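Local coordinates for protein FkbI (Streptomyces hygroscopicus, PDB 1R2J) that binds FAD and probably acts as an acyl-ACP dehydrogenase in making the methoxymalonyl extender unit of the immunosuppressant polyketide FK520, at residues R55-F60 / L222-K227; A269-A274 / A316-V321; R310-A315 / R338-M343. All coordinates share one frame; numbering follows the deposited sequence.

Interaction 1: R55-F60 / L222-K227; sequences RENGEF and LAYGRK
N57 and Y224 meet in the buried seam between the N-terminal and C-terminal helical regions of the acyl-CoA dehydrogenase fold, one on helix 54-67 and the other on helix 219-248. The two side chains come at each other from opposite directions. N57 ND2 reaches the phenol oxygen, Y224 OH, at 3.2 Å, and with an N-H...O angle of 134° this hydrogen bond is bent and weak. The amide and ring planes are turned 30° apart, and the amide nitrogen lies oblique to the ring, beyond its hydroxyl end. N57 gets there by swinging CG anti to its backbone N (chi1 179°), beside its own carbonyl carbon.

The firmer hold on the amide comes from E42, whose OE2 accepts a hydrogen bond from N57 ND2, while its OE1 forms a salt bridge with K227 NZ. One carboxylate thus gathers groups from both helices of this N-to-C-terminal helical junction, and Y224 packs against E42 as well.

Y224 sits where its helix is locally irregular. The peptide joining Y224 to G225 is turned over, giving G225 a positive phi that glycine adopts without difficulty, yet the bond from R226 N to L222 O persists at 3.1 Å. R226 takes no part in the N57 contact: its NE donates to the carbonyl of E347, and its side chain packs on helix 297-322. The side chain of Y224 stays about 11 Å from the bound FAD.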
loop_
_atom_site.group_PDB
_atom_site.type_symbol
_atom_site.label_atom_id
_atom_site.label_comp_id
_atom_site.label_asym_id
_atom_site.label_seq_id
_atom_site.Cartn_x
_atom_site.Cartn_y
_atom_site.Cartn_z
ATOM N N ARG A 55 -4.515 13.059 -7.599
ATOM C CA ARG A 55 -5.822 12.607 -8.056
ATOM C C ARG A 55 -5.676 11.577 -9.180
ATOM O O ARG A 55 -6.262 10.498 -9.116
ATOM C CB ARG A 55 -6.665 13.790 -8.550
ATOM C CG ARG A 55 -6.863 14.871 -7.502
ATOM C CD ARG A 55 -7.851 15.956 -7.940
ATOM N NE ARG A 55 -9.213 15.455 -8.111
ATOM C CZ ARG A 55 -10.294 15.987 -7.540
ATOM N NH1 ARG A 55 -10.182 17.044 -6.747
ATOM N NH2 ARG A 55 -11.494 15.472 -7.774
ATOM N N GLU A 56 -4.889 11.908 -10.204
ATOM C CA GLU A 56 -4.683 11.002 -11.339
ATOM C C GLU A 56 -4.116 9.668 -10.870
ATOM O O GLU A 56 -4.673 8.615 -11.162
ATOM C CB GLU A 56 -3.722 11.622 -12.359
ATOM C CG GLU A 56 -4.010 13.072 -12.687
ATOM C CD GLU A 56 -2.896 13.719 -13.497
ATOM O OE1 GLU A 56 -2.844 13.508 -14.729
ATOM O OE2 GLU A 56 -2.067 14.430 -12.891
ATOM N N ASN A 57 -3.000 9.713 -10.148
ATOM C CA ASN A 57 -2.397 8.482 -9.654
ATOM C C ASN A 57 -3.353 7.795 -8.677
ATOM O O ASN A 57 -3.410 6.567 -8.610
ATOM C CB ASN A 57 -1.072 8.775 -8.950
ATOM C CG ASN A 57 -0.419 7.516 -8.397
ATOM O OD1 ASN A 57 -0.258 6.531 -9.108
ATOM N ND2 ASN A 57 -0.041 7.548 -7.125
ATOM N N GLY A 58 -4.105 8.598 -7.928
ATOM C CA GLY A 58 -5.043 8.055 -6.957
ATOM C C GLY A 58 -6.157 7.243 -7.591
ATOM O O GLY A 58 -6.407 6.100 -7.201
ATOM N N GLU A 59 -6.844 7.835 -8.563
ATOM C CA GLU A 59 -7.916 7.128 -9.246
ATOM C C GLU A 59 -7.344 5.918 -9.973
ATOM O O GLU A 59 -8.014 4.899 -10.109
ATOM C CB GLU A 59 -8.632 8.067 -10.222
ATOM C CG GLU A 59 -9.156 9.319 -9.518
ATOM C CD GLU A 59 -10.083 10.161 -10.372
ATOM O OE1 GLU A 59 -9.757 10.398 -11.556
ATOM O OE2 GLU A 59 -11.132 10.600 -9.847
ATOM N N PHE A 60 -6.097 6.021 -10.421
ATOM C CA PHE A 60 -5.461 4.904 -11.107
ATOM C C PHE A 60 -5.233 3.779 -10.095
ATOM O O PHE A 60 -5.438 2.599 -10.402
ATOM C CB PHE A 60 -4.123 5.332 -11.729
ATOM C CG PHE A 60 -3.300 4.180 -12.254
ATOM C CD1 PHE A 60 -3.864 3.232 -13.107
ATOM C CD2 PHE A 60 -1.966 4.039 -11.884
ATOM C CE1 PHE A 60 -3.107 2.156 -13.580
ATOM C CE2 PHE A 60 -1.201 2.972 -12.349
ATOM C CZ PHE A 60 -1.771 2.026 -13.198
ATOM N N LEU A 222 5.029 7.359 5.625
ATOM C CA LEU A 222 3.663 6.904 5.868
ATOM C C LEU A 222 2.634 7.808 5.213
ATOM O O LEU A 222 1.523 7.371 4.939
ATOM C CB LEU A 222 3.379 6.807 7.370
ATOM C CG LEU A 222 3.870 5.548 8.088
ATOM C CD1 LEU A 222 3.496 5.616 9.561
ATOM C CD2 LEU A 222 3.250 4.316 7.442
ATOM N N ALA A 223 2.998 9.066 4.975
ATOM C CA ALA A 223 2.087 10.005 4.323
ATOM C C ALA A 223 1.686 9.341 3.011
ATOM O O ALA A 223 0.508 9.299 2.655
ATOM C CB ALA A 223 2.786 11.336 4.057
ATOM N N TYR A 224 2.674 8.830 2.284
ATOM C CA TYR A 224 2.383 8.115 1.053
ATOM C C TYR A 224 2.129 6.741 1.640
ATOM O O TYR A 224 2.735 6.377 2.641
ATOM C CB TYR A 224 3.596 8.085 0.120
ATOM C CG TYR A 224 3.256 7.645 -1.288
ATOM C CD1 TYR A 224 2.963 6.312 -1.572
ATOM C CD2 TYR A 224 3.183 8.571 -2.330
ATOM C CE1 TYR A 224 2.599 5.913 -2.860
ATOM C CE2 TYR A 224 2.819 8.175 -3.626
ATOM C CZ TYR A 224 2.528 6.848 -3.875
ATOM O OH TYR A 224 2.145 6.449 -5.134
ATOM N N GLY A 225 1.243 5.967 1.049
ATOM C CA GLY A 225 0.972 4.673 1.647
ATOM C C GLY A 225 -0.384 4.861 2.286
ATOM O O GLY A 225 -1.319 4.132 1.977
ATOM N N ARG A 226 -0.499 5.843 3.174
ATOM C CA ARG A 226 -1.794 6.121 3.777
ATOM C C ARG A 226 -2.665 6.656 2.646
ATOM O O ARG A 226 -3.836 6.303 2.537
ATOM C CB ARG A 226 -1.672 7.159 4.898
ATOM C CG ARG A 226 -1.328 6.526 6.224
ATOM C CD ARG A 226 -1.088 7.525 7.338
ATOM N NE ARG A 226 -0.588 6.811 8.509
ATOM C CZ ARG A 226 0.090 7.367 9.503
ATOM N NH1 ARG A 226 0.362 8.664 9.481
ATOM N NH2 ARG A 226 0.497 6.615 10.519
ATOM N N LYS A 227 -2.073 7.493 1.795
ATOM C CA LYS A 227 -2.795 8.064 0.660
ATOM C C LYS A 227 -3.104 6.973 -0.359
ATOM O O LYS A 227 -4.202 6.911 -0.918
ATOM C CB LYS A 227 -1.959 9.162 -0.007
ATOM C CG LYS A 227 -2.587 9.739 -1.283
ATOM C CD LYS A 227 -1.763 10.906 -1.846
ATOM C CE LYS A 227 -0.484 10.424 -2.512
ATOM N NZ LYS A 227 0.342 11.567 -2.998
#

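Interaction 2: A269-A274 / A316-V321; sequences ADLWTA and ATAAQV
T317 and A318 are the residues of 316-321 that meet 269-274, and both close on the same side chain, L271. Following the second segment from its start, A316 faces Y337 of helix 332-345, and its carbonyl accepts the backbone bond from Q320 N.

T317 comes next and points toward the other helix. Its methyl does the touching: T317 CG2 lies 3.9 Å from L271 CG, with L271 CD1 somewhat farther off. The two side chains slide past each other in opposite directions, so the methyl rides along the flank of the leucine. The rotamer divides the labour within the threonine. CG2 is anti to the backbone N, whereas OG1 (chi1 -63°) lies beside that N and bonds back to the carbonyl O of A313, one turn earlier in the same helix.

At A318 the leucine branch itself arrives: L271 CD1 is 4.1 Å from A318 CB and equally close to A318 CA, so the branch lies against the backbone of the second helix as well as its methyl. Helices 219-248 and 332-345 pack here too: A318 also touches C240 and V333, and L271 touches A244. The setting is the C-terminal helical bundle of the family, in which helices 262-287 and 297-322 run in broadly opposite directions.

A319 turns to V333. V321, a turn beyond T317, again points toward helix 262-287, where it packs on H267, as T317 does. Between these two segments everything that touches is carbon: with the T317 hydroxyl engaged inside its own helix, the contact depends on the fit of a leucine against small side chains, not on directional bonds.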
loop_
_atom_site.group_PDB
_atom_site.type_symbol
_atom_site.label_atom_id
_atom_site.label_comp_id
_atom_site.label_asym_id
_atom_site.label_seq_id
_atom_site.Cartn_x
_atom_site.Cartn_y
_atom_site.Cartn_z
ATOM N N ALA A 269 -27.552 0.770 -1.728
ATOM C CA ALA A 269 -27.455 2.188 -1.411
ATOM C C ALA A 269 -26.280 2.436 -0.456
ATOM O O ALA A 269 -25.539 3.414 -0.602
ATOM C CB ALA A 269 -28.757 2.671 -0.776
ATOM N N ASP A 270 -26.116 1.551 0.522
ATOM C CA ASP A 270 -25.030 1.711 1.481
ATOM C C ASP A 270 -23.681 1.479 0.804
ATOM O O ASP A 270 -22.695 2.128 1.144
ATOM C CB ASP A 270 -25.219 0.764 2.673
ATOM C CG ASP A 270 -26.505 1.053 3.449
ATOM O OD1 ASP A 270 -26.970 2.209 3.432
ATOM O OD2 ASP A 270 -27.050 0.135 4.086
ATOM N N LEU A 271 -23.636 0.569 -0.164
ATOM C CA LEU A 271 -22.382 0.308 -0.877
ATOM C C LEU A 271 -22.009 1.499 -1.749
ATOM O O LEU A 271 -20.847 1.909 -1.804
ATOM C CB LEU A 271 -22.505 -0.949 -1.743
ATOM C CG LEU A 271 -22.181 -2.284 -1.059
ATOM C CD1 LEU A 271 -22.574 -3.438 -1.965
ATOM C CD2 LEU A 271 -20.683 -2.341 -0.739
ATOM N N TRP A 272 -23.005 2.052 -2.431
ATOM C CA TRP A 272 -22.795 3.203 -3.292
ATOM C C TRP A 272 -22.357 4.395 -2.458
ATOM O O TRP A 272 -21.427 5.107 -2.823
ATOM C CB TRP A 272 -24.087 3.545 -4.033
ATOM C CG TRP A 272 -24.041 4.865 -4.724
ATOM C CD1 TRP A 272 -24.742 5.990 -4.392
ATOM C CD2 TRP A 272 -23.237 5.213 -5.853
ATOM N NE1 TRP A 272 -24.424 7.017 -5.244
ATOM C CE2 TRP A 272 -23.502 6.568 -6.152
ATOM C CE3 TRP A 272 -22.316 4.513 -6.644
ATOM C CZ2 TRP A 272 -22.880 7.239 -7.210
ATOM C CZ3 TRP A 272 -21.695 5.182 -7.697
ATOM C CH2 TRP A 272 -21.981 6.531 -7.968
ATOM N N THR A 273 -23.042 4.599 -1.338
ATOM C CA THR A 273 -22.759 5.701 -0.423
ATOM C C THR A 273 -21.359 5.597 0.176
ATOM O O THR A 273 -20.662 6.601 0.306
ATOM C CB THR A 273 -23.818 5.739 0.702
ATOM O OG1 THR A 273 -25.094 6.043 0.127
ATOM C CG2 THR A 273 -23.480 6.789 1.743
ATOM N N ALA A 274 -20.958 4.382 0.539
ATOM C CA ALA A 274 -19.639 4.155 1.111
ATOM C C ALA A 274 -18.580 4.506 0.071
ATOM O O ALA A 274 -17.610 5.201 0.370
ATOM C CB ALA A 274 -19.490 2.692 1.530
ATOM N N ALA A 316 -18.247 -6.651 3.535
ATOM C CA ALA A 316 -19.140 -7.559 4.254
ATOM C C ALA A 316 -20.554 -7.474 3.679
ATOM O O ALA A 316 -21.248 -8.483 3.558
ATOM C CB ALA A 316 -19.153 -7.228 5.751
ATOM N N THR A 317 -20.964 -6.263 3.316
ATOM C CA THR A 317 -22.287 -6.016 2.745
ATOM C C THR A 317 -22.419 -6.670 1.369
ATOM O O THR A 317 -23.443 -7.290 1.059
ATOM C CB THR A 317 -22.538 -4.504 2.628
ATOM O OG1 THR A 317 -22.540 -3.936 3.944
ATOM C CG2 THR A 317 -23.872 -4.214 1.942
ATOM N N ALA A 318 -21.376 -6.542 0.552
ATOM C CA ALA A 318 -21.379 -7.126 -0.785
ATOM C C ALA A 318 -21.409 -8.651 -0.678
ATOM O O ALA A 318 -22.092 -9.325 -1.451
ATOM C CB ALA A 318 -20.136 -6.677 -1.572
ATOM N N ALA A 319 -20.660 -9.196 0.275
ATOM C CA ALA A 319 -20.641 -10.641 0.455
ATOM C C ALA A 319 -22.043 -11.118 0.807
ATOM O O ALA A 319 -22.466 -12.185 0.371
ATOM C CB ALA A 319 -19.658 -11.030 1.557
ATOM N N GLN A 320 -22.759 -10.324 1.596
ATOM C CA GLN A 320 -24.118 -10.674 2.001
ATOM C C GLN A 320 -25.031 -10.732 0.775
ATOM O O GLN A 320 -25.812 -11.667 0.613
ATOM C CB GLN A 320 -24.651 -9.641 2.992
ATOM C CG GLN A 320 -26.027 -9.973 3.555
ATOM C CD GLN A 320 -25.973 -11.118 4.537
ATOM O OE1 GLN A 320 -26.991 -11.746 4.845
ATOM N NE2 GLN A 320 -24.778 -11.393 5.046
ATOM N N VAL A 321 -24.927 -9.722 -0.081
ATOM C CA VAL A 321 -25.729 -9.635 -1.297
ATOM C C VAL A 321 -25.489 -10.827 -2.220
ATOM O O VAL A 321 -26.436 -11.497 -2.651
ATOM C CB VAL A 321 -25.416 -8.321 -2.054
ATOM C CG1 VAL A 321 -26.156 -8.284 -3.395
ATOM C CG2 VAL A 321 -25.833 -7.120 -1.189
#

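Interaction 3: R310-A315 / R338-M343; sequences RAAAGA and RDAKLM. With FAD (flavin-adenine dinucleotide), chain B.
A311, A312, A315 and A340 touch without any flat side chain; a flat group nearby is the flavin of FAD, which does not touch the alanines but meets L342 on another flank of 338-343. That leucine approaches the methyl-bearing end of the ring system: its CD2 is 3.5 Å from FAD C7M, and its CG is 3.7 Å from FAD C8M.

The helix-helix contact turns on A340. Its CB lies 3.5 Å from A312 CA, close against the backbone, and 3.7 Å from A311 O. The methyls of A311 and A312 are each 4.2 Å from that same A340 CB, and A315 completes the surround a turn later. With only methyls between them the backbones draw near, A312 CA and A340 CA coming within 4.6 Å. The segment axes approach to 8.1 Å and run nearly antiparallel, at 156°.

Around this pair lie other helices of the fold. A311 packs on C233 and L237 of helix 219-248, while M343 leads away to V229 and C233 of that helix and to R72 of helix 69-88. With A340 on helix 297-322 and L342 on the flavin, helix 332-345 lies between the two.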
loop_
_atom_site.group_PDB
_atom_site.type_symbol
_atom_site.label_atom_id
_atom_site.label_comp_id
_atom_site.label_asym_id
_atom_site.label_seq_id
_atom_site.Cartn_x
_atom_site.Cartn_y
_atom_site.Cartn_z
ATOM N N ARG A 310 -14.833 1.981 5.755
ATOM C CA ARG A 310 -15.958 1.871 4.829
ATOM C C ARG A 310 -15.762 0.695 3.872
ATOM O O ARG A 310 -16.725 0.020 3.517
ATOM C CB ARG A 310 -16.131 3.164 4.024
ATOM C CG ARG A 310 -16.461 4.415 4.866
ATOM C CD ARG A 310 -17.630 4.172 5.828
ATOM N NE ARG A 310 -18.849 3.756 5.136
ATOM C CZ ARG A 310 -19.771 2.956 5.666
ATOM N NH1 ARG A 310 -19.614 2.480 6.897
ATOM N NH2 ARG A 310 -20.853 2.634 4.965
ATOM N N ALA A 311 -14.517 0.452 3.456
ATOM C CA ALA A 311 -14.234 -0.660 2.552
ATOM C C ALA A 311 -14.497 -2.005 3.246
ATOM O O ALA A 311 -15.040 -2.931 2.635
ATOM C CB ALA A 311 -12.787 -0.597 2.063
ATOM N N ALA A 312 -14.106 -2.110 4.516
ATOM C CA ALA A 312 -14.313 -3.337 5.288
ATOM C C ALA A 312 -15.809 -3.595 5.462
ATOM O O ALA A 312 -16.276 -4.729 5.340
ATOM C CB ALA A 312 -13.645 -3.223 6.658
ATOM N N ALA A 313 -16.559 -2.540 5.758
ATOM C CA ALA A 313 -18.001 -2.674 5.939
ATOM C C ALA A 313 -18.646 -2.981 4.585
ATOM O O ALA A 313 -19.534 -3.828 4.483
ATOM C CB ALA A 313 -18.579 -1.391 6.523
ATOM N N GLY A 314 -18.189 -2.286 3.547
ATOM C CA GLY A 314 -18.731 -2.514 2.215
ATOM C C GLY A 314 -18.520 -3.940 1.732
ATOM O O GLY A 314 -19.408 -4.543 1.131
ATOM N N ALA A 315 -17.341 -4.490 1.997
ATOM C CA ALA A 315 -17.035 -5.846 1.567
ATOM C C ALA A 315 -17.965 -6.849 2.245
ATOM O O ALA A 315 -18.431 -7.784 1.603
ATOM C CB ALA A 315 -15.565 -6.178 1.864
ATOM N N ARG A 338 -11.513 -10.235 2.845
ATOM C CA ARG A 338 -10.248 -10.486 3.543
ATOM C C ARG A 338 -9.253 -9.338 3.400
ATOM O O ARG A 338 -8.547 -9.001 4.354
ATOM C CB ARG A 338 -9.578 -11.771 3.026
ATOM C CG ARG A 338 -10.210 -13.074 3.528
ATOM C CD ARG A 338 -9.460 -14.315 3.013
ATOM N NE ARG A 338 -9.595 -14.493 1.566
ATOM C CZ ARG A 338 -8.659 -14.184 0.668
ATOM N NH1 ARG A 338 -7.486 -13.682 1.055
ATOM N NH2 ARG A 338 -8.905 -14.347 -0.630
ATOM N N ASP A 339 -9.194 -8.746 2.210
ATOM C CA ASP A 339 -8.257 -7.657 1.952
ATOM C C ASP A 339 -8.587 -6.394 2.731
ATOM O O ASP A 339 -7.696 -5.772 3.294
ATOM C CB ASP A 339 -8.190 -7.319 0.450
ATOM C CG ASP A 339 -7.677 -8.478 -0.398
ATOM O OD1 ASP A 339 -7.087 -9.429 0.157
ATOM O OD2 ASP A 339 -7.854 -8.427 -1.634
ATOM N N ALA A 340 -9.865 -6.025 2.761
ATOM C CA ALA A 340 -10.309 -4.820 3.458
ATOM C C ALA A 340 -10.054 -4.910 4.964
ATOM O O ALA A 340 -9.726 -3.913 5.606
ATOM C CB ALA A 340 -11.805 -4.566 3.184
ATOM N N LYS A 341 -10.210 -6.106 5.517
ATOM C CA LYS A 341 -9.977 -6.315 6.939
ATOM C C LYS A 341 -8.537 -5.908 7.259
ATOM O O LYS A 341 -8.278 -5.208 8.241
ATOM C CB LYS A 341 -10.208 -7.787 7.287
ATOM C CG LYS A 341 -9.952 -8.152 8.742
ATOM C CD LYS A 341 -10.887 -7.410 9.685
ATOM C CE LYS A 341 -10.154 -6.290 10.420
ATOM N NZ LYS A 341 -11.083 -5.547 11.315
ATOM N N LEU A 342 -7.605 -6.336 6.409
ATOM C CA LEU A 342 -6.192 -6.020 6.599
ATOM C C LEU A 342 -5.916 -4.518 6.501
ATOM O O LEU A 342 -5.083 -3.993 7.235
ATOM C CB LEU A 342 -5.344 -6.801 5.583
ATOM C CG LEU A 342 -4.518 -7.979 6.134
ATOM C CD1 LEU A 342 -5.274 -8.703 7.241
ATOM C CD2 LEU A 342 -4.179 -8.938 4.996
ATOM N N MET A 343 -6.627 -3.826 5.614
ATOM C CA MET A 343 -6.446 -2.386 5.443
ATOM C C MET A 343 -6.811 -1.600 6.704
ATOM O O MET A 343 -6.279 -0.515 6.935
ATOM C CB MET A 343 -7.270 -1.884 4.258
ATOM C CG MET A 343 -6.860 -2.504 2.920
ATOM S SD MET A 343 -5.111 -2.271 2.543
ATOM C CE MET A 343 -4.424 -3.817 3.169
HETATM P PA FAD B . -0.028 -4.100 17.521
HETATM O O1A FAD B . 0.552 -2.966 16.812
HETATM O O2A FAD B . 0.556 -5.329 18.165
HETATM O O5B FAD B . -1.477 -4.463 17.193
HETATM C C5B FAD B . -2.195 -3.838 18.182
HETATM C C4B FAD B . -3.682 -3.922 18.164
HETATM O O4B FAD B . -3.758 -3.046 19.343
HETATM C C3B FAD B . -4.182 -3.114 17.009
HETATM O O3B FAD B . -5.512 -3.443 16.781
HETATM C C2B FAD B . -4.017 -1.729 17.422
HETATM O O2B FAD B . -4.833 -0.687 16.826
HETATM C C1B FAD B . -4.194 -1.763 18.969
HETATM N N9A FAD B . -3.373 -0.787 19.605
HETATM C C8A FAD B . -1.963 -0.698 19.760
HETATM N N7A FAD B . -1.540 0.352 20.399
HETATM C C5A FAD B . -2.691 1.045 20.718
HETATM C C6A FAD B . -2.928 2.242 21.400
HETATM N N6A FAD B . -1.943 2.990 21.917
HETATM N N1A FAD B . -4.238 2.660 21.545
HETATM C C2A FAD B . -5.259 1.930 21.038
HETATM N N3A FAD B . -5.127 0.722 20.345
HETATM C C4A FAD B . -3.747 0.389 20.257
HETATM N N1 FAD B . 4.901 -3.067 7.857
HETATM C C2 FAD B . 5.957 -2.441 7.192
HETATM O O2 FAD B . 6.868 -1.853 7.804
HETATM N N3 FAD B . 6.001 -2.480 5.805
HETATM C C4 FAD B . 5.046 -3.126 4.979
HETATM O O4 FAD B . 5.185 -3.102 3.719
HETATM C C4X FAD B . 4.026 -3.754 5.657
HETATM N N5 FAD B . 3.046 -4.446 4.824
HETATM C C5X FAD B . 1.999 -5.132 5.474
HETATM C C6 FAD B . 1.014 -5.853 4.747
HETATM C C7 FAD B . -0.043 -6.598 5.352
HETATM C C7M FAD B . -1.053 -7.349 4.487
HETATM C C8 FAD B . -0.105 -6.626 6.773
HETATM C C8M FAD B . -1.151 -7.401 7.555
HETATM C C9 FAD B . 0.809 -5.929 7.521
HETATM C C9A FAD B . 1.861 -5.151 6.913
HETATM N N10 FAD B . 2.884 -4.386 7.684
HETATM C C10 FAD B . 3.958 -3.716 7.085
HETATM C "C1'" FAD B . 2.536 -4.457 9.037
HETATM C "C2'" FAD B . 1.557 -3.226 9.476
HETATM O "O2'" FAD B . 2.565 -2.198 9.701
HETATM C "C3'" FAD B . 1.056 -3.621 10.749
HETATM O "O3'" FAD B . -0.358 -3.911 10.616
HETATM C "C4'" FAD B . 1.031 -2.888 12.114
HETATM O "O4'" FAD B . 2.179 -2.249 12.602
HETATM C "C5'" FAD B . 0.724 -4.095 12.865
HETATM O "O5'" FAD B . 1.323 -4.167 14.123
HETATM P P FAD B . 1.132 -5.586 14.888
HETATM O O1P FAD B . 2.286 -4.877 15.172
HETATM O O2P FAD B . 1.589 -6.512 16.048
HETATM O O3P FAD B . 0.509 -4.941 16.245
#

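How the interactions relate
Interactions 2 and 3 share helix 297-322 and adjoin directly, their centres 11 Å apart: L271 CD2 packs 3.2 Å from G314 O, and A274 CB lies against R310. That helix packs on both helix 332-345 and helix 262-287, with A318 touching each. Interaction 1 stands apart, 18 Å from interaction 3 and 24 Å from interaction 2 between centres, but helix 219-248 leads from it to both, M343 resting on V229 and A318 on C240. FAD orders them too: interaction 3 touches it through L342, Y224 of interaction 1 is about 11 Å away, and interaction 2 lies away from the known binding residues.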